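Local coordinates for protein putative acetyltransferase Sthe_0691 (PDB 3SHP) that probably transfers an acetyl group from acetyl-CoA to an acceptor not yet identified, at residues A39-L50 against L119-A127. Residues are numbered along the deposited sequence; the frame is centred on the assembly and turned at random.
Sequences AARAEAFLKEKL and LLVITVEIA
Glu125 sets its CG beside its own backbone N (chi1 -67°) and runs on extended from strand 121-127, while Arg41 bends at chi3 (-83°); together these turns bring carboxylate and guanidinium together side-on. Arg41 grips with two nitrogens: NE reaches Glu125 OE2 at 2.9 Å within the guanidinium plane but from above the carboxylate plane, and NH1 meets Glu125 OE1 at 2.9 Å on its syn side but tilted out of the carboxylate plane, in a less straight bond. The two flat groups are twisted 49° apart, so the pairing is not coplanar. OE2 of Glu125 also accepts the backbone N of Arg41 at 2.8 Å, nearly straight and through its anti lone pair, which ties the carboxylate to main chain as well as side chain. Beside this, the CB of Ala40 sits 3.6 Å from the methyl CG2 of Thr123, which also lies against Ala42 O, while OG1 is hydrogen-bonded to Gln165 on strand 157-167. Farther along, CG2 of Val121 is shared by CD1 of Leu50 at 4.1 Å and CD1 of Leu46; Leu50 CD2 also touches Leu120 CD1. The 39-50 segment thus lies across one face of the central mixed sheet, in which strands 84-91 and 121-127 run parallel, consistent with a GNAT-type fold; helix 131-139 packs on Ile126 at the opposite face. Glu43, on short strand 43-44, pairs in an antiparallel ladder with a strand of the second subunit, and its carboxylate salt-bridges Arg149 of that chain. With Arg41 bound to both oxygens and Arg88 NE in a further salt bridge to OE1, the buried Glu125 carboxylate is probably kept ionised, a charged clasp ending a largely apolar seam.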
loop_
_atom_site.group_PDB
_atom_site.type_symbol
_atom_site.label_atom_id
_atom_site.label_comp_id
_atom_site.label_asym_id
_atom_site.label_seq_id
_atom_site.Cartn_x
_atom_site.Cartn_y
_atom_site.Cartn_z
ATOM N N ALA A 39 -10.931 -9.017 21.543
ATOM C CA ALA A 39 -9.680 -9.116 22.303
ATOM C C ALA A 39 -9.144 -10.549 22.377
ATOM O O ALA A 39 -8.053 -10.775 22.873
ATOM C CB ALA A 39 -9.855 -8.546 23.709
ATOM N N ALA A 40 -9.913 -11.527 21.920
ATOM C CA ALA A 40 -9.376 -12.880 21.709
ATOM C C ALA A 40 -10.033 -13.490 20.479
ATOM O O ALA A 40 -11.241 -13.785 20.481
ATOM C CB ALA A 40 -9.549 -13.776 22.938
ATOM N N ARG A 41 -9.194 -13.650 19.452
ATOM C CA ARG A 41 -9.471 -14.142 18.112
ATOM C C ARG A 41 -10.294 -15.425 17.901
ATOM O O ARG A 41 -10.990 -15.563 16.889
ATOM C CB ARG A 41 -8.105 -14.496 17.531
ATOM C CG ARG A 41 -7.718 -13.737 16.419
ATOM C CD ARG A 41 -6.263 -14.047 16.175
ATOM N NE ARG A 41 -5.464 -13.212 17.062
ATOM C CZ ARG A 41 -4.291 -12.658 16.750
ATOM N NH1 ARG A 41 -3.673 -11.913 17.669
ATOM N NH2 ARG A 41 -3.756 -12.822 15.530
ATOM N N ALA A 42 -10.079 -16.401 18.781
ATOM C CA ALA A 42 -10.755 -17.682 18.700
ATOM C C ALA A 42 -11.083 -18.118 20.102
ATOM O O ALA A 42 -10.497 -17.617 21.065
ATOM C CB ALA A 42 -9.859 -18.694 18.045
ATOM N N GLU A 43 -11.996 -19.082 20.221
ATOM C CA GLU A 43 -12.446 -19.546 21.527
ATOM C C GLU A 43 -13.173 -20.870 21.294
ATOM O O GLU A 43 -13.677 -21.108 20.193
ATOM C CB GLU A 43 -13.381 -18.500 22.159
ATOM C CG GLU A 43 -14.600 -18.201 21.286
ATOM C CD GLU A 43 -15.353 -16.941 21.662
ATOM O OE1 GLU A 43 -16.598 -17.057 21.815
ATOM O OE2 GLU A 43 -14.743 -15.834 21.744
ATOM N N ALA A 44 -13.225 -21.735 22.300
ATOM C CA ALA A 44 -14.079 -22.927 22.187
ATOM C C ALA A 44 -15.485 -22.504 21.781
ATOM O O ALA A 44 -15.976 -21.460 22.228
ATOM C CB ALA A 44 -14.144 -23.691 23.501
ATOM N N PHE A 45 -16.120 -23.292 20.928
ATOM C CA PHE A 45 -17.478 -23.000 20.522
ATOM C C PHE A 45 -18.424 -23.250 21.686
ATOM O O PHE A 45 -18.582 -24.384 22.121
ATOM C CB PHE A 45 -17.877 -23.878 19.346
ATOM C CG PHE A 45 -19.255 -23.586 18.787
ATOM C CD1 PHE A 45 -19.416 -22.688 17.740
ATOM C CD2 PHE A 45 -20.389 -24.239 19.292
ATOM C CE1 PHE A 45 -20.686 -22.427 17.200
ATOM C CE2 PHE A 45 -21.668 -23.992 18.760
ATOM C CZ PHE A 45 -21.820 -23.080 17.713
ATOM N N LEU A 46 -19.042 -22.184 22.184
ATOM C CA LEU A 46 -20.022 -22.294 23.270
ATOM C C LEU A 46 -21.233 -21.422 22.909
ATOM O O LEU A 46 -21.233 -20.749 21.862
ATOM C CB LEU A 46 -19.389 -21.842 24.604
ATOM C CG LEU A 46 -18.172 -22.572 25.202
ATOM C CD1 LEU A 46 -17.470 -21.743 26.325
ATOM C CD2 LEU A 46 -18.570 -23.952 25.722
ATOM N N LYS A 47 -22.257 -21.422 23.765
ATOM C CA LYS A 47 -23.550 -20.758 23.440
ATOM C C LYS A 47 -23.331 -19.277 23.190
ATOM O O LYS A 47 -22.661 -18.606 23.983
ATOM C CB LYS A 47 -24.574 -20.919 24.573
ATOM C CG LYS A 47 -25.200 -22.315 24.706
ATOM C CD LYS A 47 -25.452 -22.638 26.196
ATOM C CE LYS A 47 -26.263 -23.908 26.402
ATOM N NZ LYS A 47 -27.690 -23.689 26.045
ATOM N N GLU A 48 -23.893 -18.775 22.093
ATOM C CA GLU A 48 -23.763 -17.356 21.731
ATOM C C GLU A 48 -24.174 -16.400 22.840
ATOM O O GLU A 48 -23.531 -15.368 23.048
ATOM C CB GLU A 48 -24.595 -17.042 20.491
ATOM C CG GLU A 48 -23.771 -16.542 19.329
ATOM C CD GLU A 48 -24.565 -16.503 18.041
ATOM O OE1 GLU A 48 -24.470 -15.486 17.313
ATOM O OE2 GLU A 48 -25.284 -17.487 17.755
ATOM N N LYS A 49 -25.245 -16.758 23.549
ATOM C CA LYS A 49 -25.831 -15.902 24.587
ATOM C C LYS A 49 -24.797 -15.427 25.628
ATOM O O LYS A 49 -24.911 -14.318 26.159
ATOM C CB LYS A 49 -27.051 -16.576 25.241
ATOM C CG LYS A 49 -26.726 -17.710 26.242
ATOM C CD LYS A 49 -28.010 -18.426 26.740
ATOM C CE LYS A 49 -27.685 -19.525 27.768
ATOM N NZ LYS A 49 -28.882 -20.303 28.232
ATOM N N LEU A 50 -23.777 -16.250 25.888
ATOM C CA LEU A 50 -22.720 -15.885 26.830
ATOM C C LEU A 50 -22.038 -14.555 26.502
ATOM O O LEU A 50 -21.588 -13.860 27.404
ATOM C CB LEU A 50 -21.673 -16.989 26.925
ATOM C CG LEU A 50 -22.130 -18.352 27.445
ATOM C CD1 LEU A 50 -20.973 -19.329 27.319
ATOM C CD2 LEU A 50 -22.633 -18.274 28.900
ATOM N N LEU A 119 -18.118 -13.876 35.773
ATOM C CA LEU A 119 -17.747 -14.467 34.501
ATOM C C LEU A 119 -17.908 -15.964 34.526
ATOM O O LEU A 119 -17.604 -16.613 35.527
ATOM C CB LEU A 119 -16.299 -14.132 34.179
ATOM C CG LEU A 119 -15.956 -12.658 34.165
ATOM C CD1 LEU A 119 -14.448 -12.546 33.995
ATOM C CD2 LEU A 119 -16.699 -11.919 33.049
ATOM N N LEU A 120 -18.398 -16.504 33.420
ATOM C CA LEU A 120 -18.428 -17.943 33.227
ATOM C C LEU A 120 -17.253 -18.357 32.321
ATOM O O LEU A 120 -16.884 -19.535 32.307
ATOM C CB LEU A 120 -19.793 -18.390 32.663
ATOM C CG LEU A 120 -20.988 -18.012 33.570
ATOM C CD1 LEU A 120 -22.359 -18.444 33.012
ATOM C CD2 LEU A 120 -20.809 -18.550 35.005
ATOM N N VAL A 121 -16.660 -17.389 31.600
ATOM C CA VAL A 121 -15.572 -17.661 30.632
ATOM C C VAL A 121 -14.512 -16.563 30.618
ATOM O O VAL A 121 -14.835 -15.364 30.552
ATOM C CB VAL A 121 -16.100 -17.827 29.187
ATOM C CG1 VAL A 121 -15.041 -18.433 28.288
ATOM C CG2 VAL A 121 -17.342 -18.691 29.157
ATOM N N ILE A 122 -13.252 -16.982 30.710
ATOM C CA ILE A 122 -12.085 -16.112 30.555
ATOM C C ILE A 122 -11.252 -16.700 29.426
ATOM O O ILE A 122 -10.990 -17.912 29.415
ATOM C CB ILE A 122 -11.224 -16.066 31.849
ATOM C CG1 ILE A 122 -12.059 -15.575 33.039
ATOM C CG2 ILE A 122 -10.001 -15.164 31.671
ATOM C CD1 ILE A 122 -11.298 -15.550 34.412
ATOM N N THR A 123 -10.835 -15.841 28.494
ATOM C CA THR A 123 -10.242 -16.269 27.239
ATOM C C THR A 123 -9.021 -15.369 26.994
ATOM O O THR A 123 -9.143 -14.130 26.956
ATOM C CB THR A 123 -11.284 -16.171 26.075
ATOM O OG1 THR A 123 -12.426 -16.989 26.369
ATOM C CG2 THR A 123 -10.709 -16.636 24.743
ATOM N N VAL A 124 -7.855 -15.999 26.858
ATOM C CA VAL A 124 -6.575 -15.291 26.735
ATOM C C VAL A 124 -5.762 -15.799 25.533
ATOM O O VAL A 124 -5.562 -17.012 25.367
ATOM C CB VAL A 124 -5.710 -15.464 28.011
ATOM C CG1 VAL A 124 -4.506 -14.525 27.989
ATOM C CG2 VAL A 124 -6.555 -15.216 29.289
ATOM N N GLU A 125 -5.261 -14.872 24.726
ATOM C CA GLU A 125 -4.358 -15.191 23.613
ATOM C C GLU A 125 -2.936 -15.289 24.143
ATOM O O GLU A 125 -2.470 -14.359 24.852
ATOM C CB GLU A 125 -4.394 -14.087 22.554
ATOM C CG GLU A 125 -5.704 -13.940 21.819
ATOM C CD GLU A 125 -5.579 -13.036 20.556
ATOM O OE1 GLU A 125 -4.537 -12.347 20.401
ATOM O OE2 GLU A 125 -6.530 -13.015 19.733
ATOM N N ILE A 126 -2.255 -16.408 23.829
ATOM C CA ILE A 126 -0.853 -16.598 24.194
ATOM C C ILE A 126 -0.107 -17.362 23.104
ATOM O O ILE A 126 -0.525 -18.448 22.712
ATOM C CB ILE A 126 -0.675 -17.378 25.531
ATOM C CG1 ILE A 126 -1.556 -16.789 26.651
ATOM C CG2 ILE A 126 0.811 -17.368 25.963
ATOM C CD1 ILE A 126 -1.599 -17.657 27.912
ATOM N N ALA A 127 0.999 -16.807 22.618
ATOM C CA ALA A 127 1.721 -17.454 21.532
ATOM C C ALA A 127 2.437 -18.674 22.088
ATOM O O ALA A 127 2.876 -18.658 23.229
ATOM C CB ALA A 127 2.719 -16.489 20.881
#